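Local coordinates for protein S-adenosylmethionine decarboxylase proenzyme (Aquifex aeolicus, PDB 2III) that probably catalyses the decarboxylation of S-adenosylmethionine, making the propylamine donor for the synthesis of spermidine and spermine, at residues A2-L7 with V110-I115; A11-V16 with K104-Q109; I21-D26 with Y47-P52; V79-C84 with R92-I97. One frame throughout, in Å; residues are numbered along the deposited sequence.

Interaction 1. Residues A2-L7 with V110-I115; sequences AKTLGL and VHERGI
Thr4 faces Ile115 and Leu7 faces Glu112 as antiparallel, non-hydrogen-bonded pairs, but the ladder between them is irregular because the chain turns a corner at Leu5. Leu5 N bonds Gly114 O at 2.9 Å and Arg113 N bonds Gly6 O at 2.9 Å, whereas the link from Gly6 N to Arg113 O, 3.3 Å, is weak. Threonine suits the corner because its hydroxyl can turn back on its own chain: OG1 of Thr4 is anti to the backbone N (chi1 -175°) and bonds Gly6 O at 2.9 Å. That carbonyl oxygen is therefore gripped twice, by Thr4 OG1 and Arg113 N arriving from opposite faces of its plane. Thr4 OG1 also lies 3.2 Å from CB of Glu112, and the two side chains cross at about a right angle. Gly114 has a positive phi of 81°, a conformation that favours glycine. Apolar touches finish the contact: CD1 of Leu7 rests on CG1 of Val110 at 3.7 Å, and CB of Ala2 meets CG2 of Ile115 at 4.0 Å. The guanidinium of Arg113 leads away to Asp12 and Asp80 of the second subunit. Gly6 lies close to Ser64 and Cys84, both predicted active-site residues. Next in the chain, Leu7 is hydrogen-bonded through its backbone to Thr83 of strand 76-84, while its side chain and that of Val110 lie against Tyr91 of helix 87-101.

Interaction 2. Residues A11-V16 with K104-Q109; sequences ADLYGV and KRIDKQ
Ala11 to Tyr14 pair with Arg105 to Lys108 as antiparallel neighbours whose strand axes run 4.7 Å apart. The backbone bonds are Asp12 N to Asp107 O at 2.8 Å, Asp107 N to Asp12 O at 3.2 Å and Tyr14 N to Arg105 O at 2.9 Å. At the end of the ladder Tyr14 O accepts from Lys104 N at 2.8 Å and, weakly, from Arg105 N; two residues thus face one, a classic beta bulge. Apolar contacts fill the largely apolar face of Ala11, Leu13, Ile106 and Lys108, which lies toward helix 87-101: CD2 of Leu13 and CG2 of Ile106 meet at 4.1 Å, their side chains side by side and pointing the same way. Gly15, with phi 73°, leaves room for the Lys104 chain, whose bend at chi3 (-64°) brings CE to 3.4 Å from Gly15 CA. On the face of Asp12, Tyr14, Arg105 and Asp107 the polar groups gather. There the Tyr14 hydroxyl bonds Ile115 N of the second subunit, and Asp12 OD2 and Asp107 OD2 stand 4.3 Å apart. Two like charges so close would repel, and the salt bridge from Asp12 to Arg113 of the second subunit probably offsets this, making dimer contacts part of what balances this strand pair.

Interaction 3. Residues I21-D26 with Y47-P52; sequences IDRVED and YYQFQP. With MG (magnesium ion), chain B.
Arg23 and Gln49 meet because both chains fold back: Gln49 bends at chi2 (62°), which places its CD, and Arg23 bends at chi2 and at chi3 (-66°), which places its NE. In this two-layer alpha/beta sandwich they join the start of helix 24-37 to the end of strand 42-49, an outermost strand within the chain. The guanidinium and the amide lie stacked, their planes 8° apart, with the amide over the guanidinium centre; long, flat polar groups suit such a partly exposed place. Val24, in the first turn of the helix, is the apolar link. Its CG1 packs on CB of Tyr47 at 3.6 Å and its CG2 on CB of Gln49 at 3.6 Å, so its two methyls bridge neighbouring side chains on one face of the strand. Tyr47 continues the packing onto Ile27 and Leu31 of the same helix. Arg23 holds the N-cap position, and its backbone N bonds Asp26 OD2 at 2.8 Å, which ties the helix start to the metal site. The magnesium ion is bound by Asp22 OD2 at 2.3 Å and by the backbone oxygen of Asp19; Asp26 belongs to the site too, its carboxylate farther off. Asp26 OD2 lies only 2.8 Å from Asp22 OD2, a closeness that the nearby cation probably helps to tolerate. Toward Gln51 a water bridges two side chains: it accepts from Arg23 NH2 at 2.9 Å and donates to Gln51 OE1 at 3.0 Å.

Interaction 4. Residues V79-C84 with R92-I97; sequences VDVYTC and RAMDYI
Between the two layers of the alpha/beta sandwich, Val79 and Val81 of strand 76-84 meet Ala93, Met94 and Ile97 of helix 87-101. The axes of the two segments lie 8.7 Å apart at closest and run nearly antiparallel, at 159°. Met94, present as selenomethionine, lies at the centre of the contact. Its chain is bent at chi2 and at chi3 (82°), the latter placing the terminal methyl CE 3.8 Å from both Val79 CG1 and Val81 CG2. A flexible, unbranched side chain can reach two valines in this way. Strand 76-84, helix 87-101 and strand 105-116 form a beta-alpha-beta crossover, with strand 3-14 lying between its two strands in the sheet. Alternation along the strand sends the valines to the helix, where small Ala93 admits a close approach, its CB standing 3.8 Å from Val81 CG1. One helical turn on, Ile97 slides past Val79 in the opposite direction, with CD1 3.9 Å from Val79 CG1. The intervening Asp80 points to the other face of the sheet; its carboxylate bonds His8 and forms a salt bridge with Arg113 of the second subunit. Cys84, the predicted proton donor of catalysis, lies near the strand end and touches Ser64.

Interactions 1 and 2 are two zones, about 23 Å apart between centres, of one pairing between strand 3-14 and strand 105-116, which brings the beginning and end of the fold together. Along the chain, interactions 3 and 4 come in series within the stretch these pairings enclose. Interaction 4 is close to the chain centre, on the neighbouring strand 76-84, and touches both pairings; toward interaction 2, Ala11 O lies 2.9 Å from Val79 N. Interaction 3, about 32 Å from interaction 1 between centres, fastens helix 24-37 to the other outer strand of the chain's sheet. All four contacts also reach the second subunit, so the contacts of the fold lie beside those of the dimer, closely in interactions 1, 2 and 4.

Interaction 1. Residues A2-L7 with V110-I115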
loop_
_atom_site.group_PDB
_atom_site.type_symbol
_atom_site.label_atom_id
_atom_site.label_comp_id
_atom_site.label_asym_id
_atom_site.label_seq_id
_atom_site.Cartn_x
_atom_site.Cartn_y
_atom_site.Cartn_z
ATOM N N ALA A 2 17.795 -0.323 18.192
ATOM C CA ALA A 2 16.793 -0.798 17.198
ATOM C C ALA A 2 16.475 0.299 16.186
ATOM O O ALA A 2 16.356 1.474 16.541
ATOM C CB ALA A 2 15.527 -1.235 17.914
ATOM N N LYS A 3 16.348 -0.091 14.923
ATOM C CA LYS A 3 16.037 0.850 13.855
ATOM C C LYS A 3 14.853 0.330 13.051
ATOM O O LYS A 3 14.550 -0.868 13.069
ATOM C CB LYS A 3 17.242 1.016 12.925
ATOM C CG LYS A 3 17.570 -0.233 12.103
ATOM C CD LYS A 3 18.767 -0.019 11.174
ATOM C CE LYS A 3 18.491 1.025 10.087
ATOM N NZ LYS A 3 17.458 0.592 9.100
ATOM N N THR A 4 14.183 1.232 12.344
ATOM C CA THR A 4 13.044 0.849 11.524
ATOM C C THR A 4 13.548 0.730 10.086
ATOM O O THR A 4 14.382 1.519 9.649
ATOM C CB THR A 4 11.890 1.901 11.626
ATOM O OG1 THR A 4 10.744 1.431 10.902
ATOM C CG2 THR A 4 12.321 3.248 11.066
ATOM N N LEU A 5 13.063 -0.275 9.366
ATOM C CA LEU A 5 13.486 -0.498 7.989
ATOM C C LEU A 5 12.734 0.396 7.022
ATOM O O LEU A 5 13.201 0.644 5.907
ATOM C CB LEU A 5 13.280 -1.965 7.593
ATOM C CG LEU A 5 14.263 -2.971 8.201
ATOM C CD1 LEU A 5 13.835 -4.386 7.851
ATOM C CD2 LEU A 5 15.677 -2.686 7.692
ATOM N N GLY A 6 11.567 0.874 7.447
ATOM C CA GLY A 6 10.780 1.734 6.585
ATOM C C GLY A 6 9.762 2.591 7.308
ATOM O O GLY A 6 9.382 2.315 8.446
ATOM N N LEU A 7 9.324 3.648 6.636
ATOM C CA LEU A 7 8.339 4.558 7.189
ATOM C C LEU A 7 7.168 4.562 6.215
ATOM O O LEU A 7 7.342 4.752 5.009
ATOM C CB LEU A 7 8.919 5.962 7.320
ATOM C CG LEU A 7 8.084 6.899 8.189
ATOM C CD1 LEU A 7 8.231 6.511 9.652
ATOM C CD2 LEU A 7 8.554 8.304 7.986
ATOM N N VAL A 110 1.088 7.579 10.654
ATOM C CA VAL A 110 2.429 7.143 10.273
ATOM C C VAL A 110 2.784 5.863 11.029
ATOM O O VAL A 110 2.490 5.740 12.213
ATOM C CB VAL A 110 3.473 8.244 10.601
ATOM C CG1 VAL A 110 4.853 7.827 10.139
ATOM C CG2 VAL A 110 3.073 9.548 9.935
ATOM N N HIS A 111 3.408 4.910 10.335
ATOM C CA HIS A 111 3.824 3.630 10.927
ATOM C C HIS A 111 5.291 3.329 10.603
ATOM O O HIS A 111 5.739 3.550 9.481
ATOM C CB HIS A 111 3.013 2.462 10.348
ATOM C CG HIS A 111 1.546 2.526 10.621
ATOM N ND1 HIS A 111 1.018 2.422 11.889
ATOM C CD2 HIS A 111 0.488 2.631 9.782
ATOM C CE1 HIS A 111 -0.301 2.456 11.819
ATOM N NE2 HIS A 111 -0.648 2.582 10.551
ATOM N N GLU A 112 6.039 2.820 11.572
ATOM C CA GLU A 112 7.416 2.436 11.292
ATOM C C GLU A 112 7.229 0.958 10.985
ATOM O O GLU A 112 6.761 0.207 11.840
ATOM C CB GLU A 112 8.307 2.605 12.522
ATOM C CG GLU A 112 8.354 4.020 13.073
ATOM C CD GLU A 112 9.417 4.186 14.152
ATOM O OE1 GLU A 112 9.400 3.412 15.137
ATOM O OE2 GLU A 112 10.270 5.092 14.012
ATOM N N ARG A 113 7.557 0.542 9.768
ATOM C CA ARG A 113 7.369 -0.854 9.383
ATOM C C ARG A 113 8.656 -1.669 9.496
ATOM O O ARG A 113 9.654 -1.361 8.850
ATOM C CB ARG A 113 6.852 -0.959 7.935
ATOM C CG ARG A 113 5.622 -0.109 7.552
ATOM C CD ARG A 113 4.310 -0.587 8.153
ATOM N NE ARG A 113 3.948 -1.972 7.834
ATOM C CZ ARG A 113 3.242 -2.365 6.772
ATOM N NH1 ARG A 113 2.804 -1.489 5.882
ATOM N NH2 ARG A 113 2.936 -3.651 6.625
ATOM N N GLY A 114 8.623 -2.708 10.324
ATOM C CA GLY A 114 9.777 -3.579 10.475
ATOM C C GLY A 114 10.864 -3.072 11.395
ATOM O O GLY A 114 11.730 -2.294 10.984
ATOM N N ILE A 115 10.830 -3.530 12.639
ATOM C CA ILE A 115 11.815 -3.118 13.629
ATOM C C ILE A 115 12.859 -4.212 13.826
ATOM O O ILE A 115 12.527 -5.350 14.161
ATOM C CB ILE A 115 11.133 -2.778 14.965
ATOM C CG1 ILE A 115 10.128 -1.641 14.736
ATOM C CG2 ILE A 115 12.178 -2.356 16.001
ATOM C CD1 ILE A 115 9.480 -1.122 16.002
#

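Interaction 2. Residues A11-V16 with K104-Q109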
loop_
_atom_site.group_PDB
_atom_site.type_symbol
_atom_site.label_atom_id
_atom_site.label_comp_id
_atom_site.label_asym_id
_atom_site.label_seq_id
_atom_site.Cartn_x
_atom_site.Cartn_y
_atom_site.Cartn_z
ATOM N N ALA A 11 -2.813 8.529 4.260
ATOM C CA ALA A 11 -3.717 9.633 4.522
ATOM C C ALA A 11 -4.965 9.531 3.680
ATOM O O ALA A 11 -4.919 9.080 2.537
ATOM C CB ALA A 11 -3.018 10.947 4.230
ATOM N N ASP A 12 -6.088 9.933 4.259
ATOM C CA ASP A 12 -7.341 9.949 3.531
ATOM C C ASP A 12 -7.604 11.441 3.339
ATOM O O ASP A 12 -7.739 12.190 4.308
ATOM C CB ASP A 12 -8.453 9.281 4.344
ATOM C CG ASP A 12 -8.138 7.831 4.678
ATOM O OD1 ASP A 12 -7.294 7.216 3.984
ATOM O OD2 ASP A 12 -8.744 7.302 5.634
ATOM N N LEU A 13 -7.641 11.872 2.085
ATOM C CA LEU A 13 -7.841 13.281 1.770
ATOM C C LEU A 13 -9.272 13.583 1.340
ATOM O O LEU A 13 -9.778 12.984 0.394
ATOM C CB LEU A 13 -6.871 13.698 0.663
ATOM C CG LEU A 13 -5.440 13.155 0.727
ATOM C CD1 LEU A 13 -4.636 13.790 -0.391
ATOM C CD2 LEU A 13 -4.796 13.456 2.077
ATOM N N TYR A 14 -9.912 14.525 2.031
ATOM C CA TYR A 14 -11.286 14.912 1.731
ATOM C C TYR A 14 -11.384 16.341 1.199
ATOM O O TYR A 14 -10.492 17.165 1.406
ATOM C CB TYR A 14 -12.159 14.801 2.983
ATOM C CG TYR A 14 -12.197 13.422 3.605
ATOM C CD1 TYR A 14 -13.364 12.659 3.578
ATOM C CD2 TYR A 14 -11.069 12.883 4.237
ATOM C CE1 TYR A 14 -13.413 11.406 4.161
ATOM C CE2 TYR A 14 -11.109 11.618 4.829
ATOM C CZ TYR A 14 -12.290 10.889 4.784
ATOM O OH TYR A 14 -12.362 9.644 5.365
ATOM N N GLY A 15 -12.486 16.631 0.518
ATOM C CA GLY A 15 -12.680 17.966 -0.014
ATOM C C GLY A 15 -11.796 18.241 -1.208
ATOM O O GLY A 15 -11.497 19.392 -1.510
ATOM N N VAL A 16 -11.376 17.180 -1.889
ATOM C CA VAL A 16 -10.525 17.324 -3.062
ATOM C C VAL A 16 -11.376 17.540 -4.313
ATOM O O VAL A 16 -12.321 16.792 -4.565
ATOM C CB VAL A 16 -9.656 16.072 -3.281
ATOM C CG1 VAL A 16 -8.882 16.204 -4.597
ATOM C CG2 VAL A 16 -8.704 15.878 -2.093
ATOM N N LYS A 104 -9.434 19.706 1.836
ATOM C CA LYS A 104 -9.969 20.580 2.874
ATOM C C LYS A 104 -9.844 19.943 4.265
ATOM O O LYS A 104 -9.661 20.645 5.256
ATOM C CB LYS A 104 -11.432 20.928 2.567
ATOM C CG LYS A 104 -11.582 21.811 1.328
ATOM C CD LYS A 104 -13.014 22.248 1.096
ATOM C CE LYS A 104 -13.932 21.070 0.798
ATOM N NZ LYS A 104 -15.354 21.504 0.659
ATOM N N ARG A 105 -9.930 18.614 4.320
ATOM C CA ARG A 105 -9.815 17.860 5.568
ATOM C C ARG A 105 -8.927 16.650 5.352
ATOM O O ARG A 105 -8.937 16.022 4.281
ATOM C CB ARG A 105 -11.185 17.392 6.070
ATOM C CG ARG A 105 -11.892 18.411 6.928
ATOM C CD ARG A 105 -13.328 18.012 7.246
ATOM N NE ARG A 105 -14.072 19.206 7.637
ATOM C CZ ARG A 105 -13.801 19.934 8.717
ATOM N NH1 ARG A 105 -12.814 19.583 9.532
ATOM N NH2 ARG A 105 -14.483 21.046 8.953
ATOM N N ILE A 106 -8.179 16.302 6.389
ATOM C CA ILE A 106 -7.257 15.185 6.297
ATOM C C ILE A 106 -7.238 14.287 7.529
ATOM O O ILE A 106 -7.445 14.739 8.656
ATOM C CB ILE A 106 -5.809 15.711 6.075
ATOM C CG1 ILE A 106 -5.750 16.532 4.791
ATOM C CG2 ILE A 106 -4.827 14.558 6.012
ATOM C CD1 ILE A 106 -4.506 17.394 4.678
ATOM N N ASP A 107 -7.009 13.003 7.293
ATOM C CA ASP A 107 -6.858 12.048 8.376
ATOM C C ASP A 107 -5.577 11.327 7.989
ATOM O O ASP A 107 -5.510 10.663 6.952
ATOM C CB ASP A 107 -8.018 11.057 8.464
ATOM C CG ASP A 107 -7.910 10.171 9.699
ATOM O OD1 ASP A 107 -7.725 10.736 10.806
ATOM O OD2 ASP A 107 -7.999 8.927 9.569
ATOM N N LYS A 108 -4.553 11.476 8.816
ATOM C CA LYS A 108 -3.266 10.879 8.521
ATOM C C LYS A 108 -2.736 10.035 9.664
ATOM O O LYS A 108 -3.112 10.232 10.824
ATOM C CB LYS A 108 -2.272 11.995 8.200
ATOM C CG LYS A 108 -0.876 11.522 7.883
ATOM C CD LYS A 108 0.111 12.681 7.895
ATOM C CE LYS A 108 -0.226 13.727 6.849
ATOM N NZ LYS A 108 0.775 14.827 6.859
ATOM N N GLN A 109 -1.866 9.088 9.323
ATOM C CA GLN A 109 -1.229 8.215 10.305
ATOM C C GLN A 109 0.121 7.758 9.761
ATOM O O GLN A 109 0.283 7.585 8.554
ATOM C CB GLN A 109 -2.112 7.002 10.618
ATOM C CG GLN A 109 -3.505 7.382 11.088
ATOM C CD GLN A 109 -4.151 6.320 11.943
ATOM O OE1 GLN A 109 -5.356 6.369 12.202
ATOM N NE2 GLN A 109 -3.357 5.360 12.402
#

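Interaction 3. Residues I21-D26 with Y47-P52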
loop_
_atom_site.group_PDB
_atom_site.type_symbol
_atom_site.label_atom_id
_atom_site.label_comp_id
_atom_site.label_asym_id
_atom_site.label_seq_id
_atom_site.Cartn_x
_atom_site.Cartn_y
_atom_site.Cartn_z
ATOM N N ILE A 21 -8.734 14.503 -9.507
ATOM C CA ILE A 21 -8.604 13.066 -9.282
ATOM C C ILE A 21 -9.556 12.171 -10.069
ATOM O O ILE A 21 -9.813 11.039 -9.653
ATOM C CB ILE A 21 -8.827 12.757 -7.779
ATOM C CG1 ILE A 21 -10.191 13.309 -7.349
ATOM C CG2 ILE A 21 -7.714 13.386 -6.932
ATOM C CD1 ILE A 21 -10.561 13.072 -5.879
ATOM N N ASP A 22 -10.069 12.641 -11.200
ATOM C CA ASP A 22 -11.010 11.822 -11.956
ATOM C C ASP A 22 -10.426 10.930 -13.056
ATOM O O ASP A 22 -10.970 9.858 -13.333
ATOM C CB ASP A 22 -12.139 12.704 -12.526
ATOM C CG ASP A 22 -11.635 13.786 -13.476
ATOM O OD1 ASP A 22 -12.480 14.448 -14.112
ATOM O OD2 ASP A 22 -10.406 13.982 -13.587
ATOM N N ARG A 23 -9.325 11.343 -13.674
ATOM C CA ARG A 23 -8.737 10.535 -14.741
ATOM C C ARG A 23 -7.332 10.032 -14.384
ATOM O O ARG A 23 -6.702 10.539 -13.458
ATOM C CB ARG A 23 -8.671 11.349 -16.046
ATOM C CG ARG A 23 -9.977 12.043 -16.476
ATOM C CD ARG A 23 -11.129 11.070 -16.708
ATOM N NE ARG A 23 -10.901 10.172 -17.837
ATOM C CZ ARG A 23 -11.668 9.121 -18.123
ATOM N NH1 ARG A 23 -12.721 8.829 -17.367
ATOM N NH2 ARG A 23 -11.376 8.352 -19.164
ATOM N N VAL A 24 -6.847 9.026 -15.111
ATOM C CA VAL A 24 -5.507 8.500 -14.878
ATOM C C VAL A 24 -4.445 9.579 -15.104
ATOM O O VAL A 24 -3.479 9.678 -14.348
ATOM C CB VAL A 24 -5.191 7.313 -15.812
ATOM C CG1 VAL A 24 -3.683 7.036 -15.814
ATOM C CG2 VAL A 24 -5.947 6.068 -15.347
ATOM N N GLU A 25 -4.626 10.382 -16.148
ATOM C CA GLU A 25 -3.688 11.454 -16.469
ATOM C C GLU A 25 -3.346 12.255 -15.219
ATOM O O GLU A 25 -2.181 12.575 -14.981
ATOM C CB GLU A 25 -4.289 12.405 -17.512
ATOM C CG GLU A 25 -4.610 11.759 -18.844
ATOM C CD GLU A 25 -5.509 10.545 -18.695
ATOM O OE1 GLU A 25 -6.570 10.662 -18.043
ATOM O OE2 GLU A 25 -5.152 9.474 -19.231
ATOM N N ASP A 26 -4.372 12.582 -14.434
ATOM C CA ASP A 26 -4.191 13.359 -13.210
ATOM C C ASP A 26 -3.307 12.613 -12.190
ATOM O O ASP A 26 -2.339 13.167 -11.670
ATOM C CB ASP A 26 -5.550 13.663 -12.557
ATOM C CG ASP A 26 -6.577 14.222 -13.536
ATOM O OD1 ASP A 26 -6.370 15.336 -14.061
ATOM O OD2 ASP A 26 -7.601 13.539 -13.768
ATOM N N TYR A 47 -1.120 2.203 -13.511
ATOM C CA TYR A 47 -2.358 2.937 -13.320
ATOM C C TYR A 47 -3.570 2.241 -13.896
ATOM O O TYR A 47 -3.461 1.419 -14.806
ATOM C CB TYR A 47 -2.238 4.318 -13.949
ATOM C CG TYR A 47 -1.048 5.088 -13.447
ATOM C CD1 TYR A 47 0.230 4.855 -13.961
ATOM C CD2 TYR A 47 -1.190 6.027 -12.427
ATOM C CE1 TYR A 47 1.342 5.540 -13.467
ATOM C CE2 TYR A 47 -0.091 6.716 -11.924
ATOM C CZ TYR A 47 1.170 6.469 -12.446
ATOM O OH TYR A 47 2.252 7.151 -11.937
ATOM N N TYR A 48 -4.735 2.572 -13.356
ATOM C CA TYR A 48 -5.975 1.995 -13.840
ATOM C C TYR A 48 -7.100 3.022 -13.800
ATOM O O TYR A 48 -7.285 3.715 -12.806
ATOM C CB TYR A 48 -6.370 0.776 -13.011
ATOM C CG TYR A 48 -7.521 0.024 -13.633
ATOM C CD1 TYR A 48 -7.343 -0.719 -14.799
ATOM C CD2 TYR A 48 -8.802 0.093 -13.083
ATOM C CE1 TYR A 48 -8.414 -1.376 -15.406
ATOM C CE2 TYR A 48 -9.881 -0.561 -13.683
ATOM C CZ TYR A 48 -9.678 -1.291 -14.844
ATOM O OH TYR A 48 -10.736 -1.931 -15.441
ATOM N N GLN A 49 -7.845 3.114 -14.895
ATOM C CA GLN A 49 -8.961 4.046 -15.007
ATOM C C GLN A 49 -10.259 3.320 -14.685
ATOM O O GLN A 49 -10.566 2.290 -15.286
ATOM C CB GLN A 49 -9.024 4.612 -16.431
ATOM C CG GLN A 49 -10.187 5.559 -16.709
ATOM C CD GLN A 49 -10.151 6.808 -15.850
ATOM O OE1 GLN A 49 -10.964 6.974 -14.937
ATOM N NE2 GLN A 49 -9.202 7.695 -16.133
ATOM N N PHE A 50 -11.011 3.842 -13.723
ATOM C CA PHE A 50 -12.289 3.239 -13.361
ATOM C C PHE A 50 -13.404 4.027 -14.027
ATOM O O PHE A 50 -13.234 5.203 -14.356
ATOM C CB PHE A 50 -12.495 3.261 -11.841
ATOM C CG PHE A 50 -11.637 2.271 -11.099
ATOM C CD1 PHE A 50 -11.883 0.906 -11.201
ATOM C CD2 PHE A 50 -10.569 2.703 -10.314
ATOM C CE1 PHE A 50 -11.070 -0.023 -10.537
ATOM C CE2 PHE A 50 -9.748 1.779 -9.646
ATOM C CZ PHE A 50 -10.004 0.415 -9.759
ATOM N N GLN A 51 -14.539 3.374 -14.238
ATOM C CA GLN A 51 -15.688 4.040 -14.834
ATOM C C GLN A 51 -16.674 4.310 -13.705
ATOM O O GLN A 51 -16.792 3.509 -12.776
ATOM C CB GLN A 51 -16.325 3.146 -15.903
ATOM C CG GLN A 51 -15.395 2.869 -17.079
ATOM C CD GLN A 51 -14.936 4.142 -17.789
ATOM O OE1 GLN A 51 -13.943 4.134 -18.517
ATOM N NE2 GLN A 51 -15.661 5.234 -17.585
ATOM N N PRO A 52 -17.405 5.435 -13.770
ATOM C CA PRO A 52 -17.384 6.464 -14.814
ATOM C C PRO A 52 -16.226 7.421 -14.601
ATOM O O PRO A 52 -16.054 8.380 -15.349
ATOM C CB PRO A 52 -18.718 7.160 -14.620
ATOM C CG PRO A 52 -18.795 7.213 -13.116
ATOM C CD PRO A 52 -18.357 5.806 -12.704
HETATM MG MG MG B . -9.171 15.807 -14.273
HETATM O O HOH W 1 -12.285 5.902 -20.307
HETATM O O HOH W 2 -8.460 15.297 -15.666
#

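Interaction 4. Residues V79-C84 with R92-I97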
loop_
_atom_site.group_PDB
_atom_site.type_symbol
_atom_site.label_atom_id
_atom_site.label_comp_id
_atom_site.label_asym_id
_atom_site.label_seq_id
_atom_site.Cartn_x
_atom_site.Cartn_y
_atom_site.Cartn_z
ATOM N N VAL A 79 -4.228 7.886 0.026
ATOM C CA VAL A 79 -2.816 7.824 -0.336
ATOM C C VAL A 79 -1.887 7.057 0.610
ATOM O O VAL A 79 -2.048 7.093 1.826
ATOM C CB VAL A 79 -2.256 9.252 -0.459
ATOM C CG1 VAL A 79 -0.861 9.212 -1.070
ATOM C CG2 VAL A 79 -3.213 10.125 -1.288
ATOM N N ASP A 80 -0.900 6.379 0.035
ATOM C CA ASP A 80 0.085 5.646 0.818
ATOM C C ASP A 80 1.481 5.972 0.313
ATOM O O ASP A 80 1.756 5.871 -0.889
ATOM C CB ASP A 80 -0.109 4.127 0.697
ATOM C CG ASP A 80 -1.291 3.611 1.489
ATOM O OD1 ASP A 80 -1.076 2.715 2.336
ATOM O OD2 ASP A 80 -2.428 4.084 1.258
ATOM N N VAL A 81 2.360 6.370 1.224
ATOM C CA VAL A 81 3.746 6.636 0.865
ATOM C C VAL A 81 4.582 5.812 1.824
ATOM O O VAL A 81 4.712 6.146 2.994
ATOM C CB VAL A 81 4.123 8.122 0.977
ATOM C CG1 VAL A 81 5.621 8.298 0.705
ATOM C CG2 VAL A 81 3.336 8.926 -0.045
ATOM N N TYR A 82 5.135 4.722 1.305
ATOM C CA TYR A 82 5.941 3.778 2.071
ATOM C C TYR A 82 7.342 3.670 1.455
ATOM O O TYR A 82 7.492 3.132 0.361
ATOM C CB TYR A 82 5.227 2.418 2.034
ATOM C CG TYR A 82 5.848 1.279 2.814
ATOM C CD1 TYR A 82 5.232 0.029 2.836
ATOM C CD2 TYR A 82 7.040 1.439 3.532
ATOM C CE1 TYR A 82 5.779 -1.039 3.547
ATOM C CE2 TYR A 82 7.602 0.371 4.250
ATOM C CZ TYR A 82 6.964 -0.864 4.251
ATOM O OH TYR A 82 7.510 -1.938 4.927
ATOM N N THR A 83 8.353 4.197 2.152
ATOM C CA THR A 83 9.744 4.142 1.681
ATOM C C THR A 83 10.629 3.435 2.709
ATOM O O THR A 83 10.273 3.330 3.885
ATOM C CB THR A 83 10.335 5.546 1.465
ATOM O OG1 THR A 83 10.441 6.214 2.728
ATOM C CG2 THR A 83 9.449 6.367 0.551
ATOM N N CYS A 84 11.793 2.968 2.267
ATOM C CA CYS A 84 12.730 2.275 3.152
ATOM C C CYS A 84 14.048 3.030 3.263
ATOM O O CYS A 84 14.670 3.350 2.252
ATOM C CB CYS A 84 13.006 0.863 2.627
ATOM S SG CYS A 84 11.532 -0.146 2.402
ATOM N N ARG A 92 8.379 14.137 2.176
ATOM C CA ARG A 92 8.363 15.059 1.039
ATOM C C ARG A 92 7.336 14.604 -0.007
ATOM O O ARG A 92 6.576 15.414 -0.535
ATOM C CB ARG A 92 9.758 15.133 0.410
ATOM C CG ARG A 92 10.804 15.782 1.311
ATOM C CD ARG A 92 12.162 15.832 0.638
ATOM N NE ARG A 92 12.156 16.640 -0.582
ATOM C CZ ARG A 92 11.888 17.943 -0.623
ATOM N NH1 ARG A 92 11.907 18.593 -1.780
ATOM N NH2 ARG A 92 11.595 18.599 0.492
ATOM N N ALA A 93 7.309 13.305 -0.290
ATOM C CA ALA A 93 6.373 12.768 -1.266
ATOM C C ALA A 93 4.939 13.043 -0.843
ATOM O O ALA A 93 4.118 13.452 -1.661
ATOM C CB ALA A 93 6.587 11.270 -1.441
HETATM N N MSE A 94 4.641 12.828 0.435
HETATM C CA MSE A 94 3.289 13.058 0.934
HETATM C C MSE A 94 2.957 14.548 0.980
HETATM O O MSE A 94 1.818 14.931 0.716
HETATM C CB MSE A 94 3.096 12.438 2.327
HETATM C CG MSE A 94 1.657 12.539 2.851
HETATM SE SE MSE A 94 0.353 11.622 1.701
HETATM C CE MSE A 94 0.597 9.796 2.373
ATOM N N ASP A 95 3.939 15.390 1.305
ATOM C CA ASP A 95 3.704 16.840 1.353
ATOM C C ASP A 95 3.365 17.334 -0.049
ATOM O O ASP A 95 2.487 18.188 -0.234
ATOM C CB ASP A 95 4.947 17.599 1.849
ATOM C CG ASP A 95 5.260 17.335 3.312
ATOM O OD1 ASP A 95 4.352 16.908 4.050
ATOM O OD2 ASP A 95 6.416 17.571 3.726
ATOM N N TYR A 96 4.079 16.799 -1.037
ATOM C CA TYR A 96 3.857 17.175 -2.424
ATOM C C TYR A 96 2.442 16.776 -2.844
ATOM O O TYR A 96 1.657 17.613 -3.285
ATOM C CB TYR A 96 4.881 16.488 -3.342
ATOM C CG TYR A 96 4.678 16.823 -4.802
ATOM C CD1 TYR A 96 5.120 18.038 -5.332
ATOM C CD2 TYR A 96 3.993 15.951 -5.645
ATOM C CE1 TYR A 96 4.882 18.375 -6.666
ATOM C CE2 TYR A 96 3.748 16.277 -6.976
ATOM C CZ TYR A 96 4.196 17.489 -7.480
ATOM O OH TYR A 96 3.962 17.805 -8.798
ATOM N N ILE A 97 2.123 15.491 -2.704
ATOM C CA ILE A 97 0.806 14.989 -3.071
ATOM C C ILE A 97 -0.315 15.804 -2.415
ATOM O O ILE A 97 -1.263 16.216 -3.079
ATOM C CB ILE A 97 0.676 13.487 -2.695
ATOM C CG1 ILE A 97 1.562 12.654 -3.629
ATOM C CG2 ILE A 97 -0.784 13.044 -2.770
ATOM C CD1 ILE A 97 1.669 11.188 -3.266
#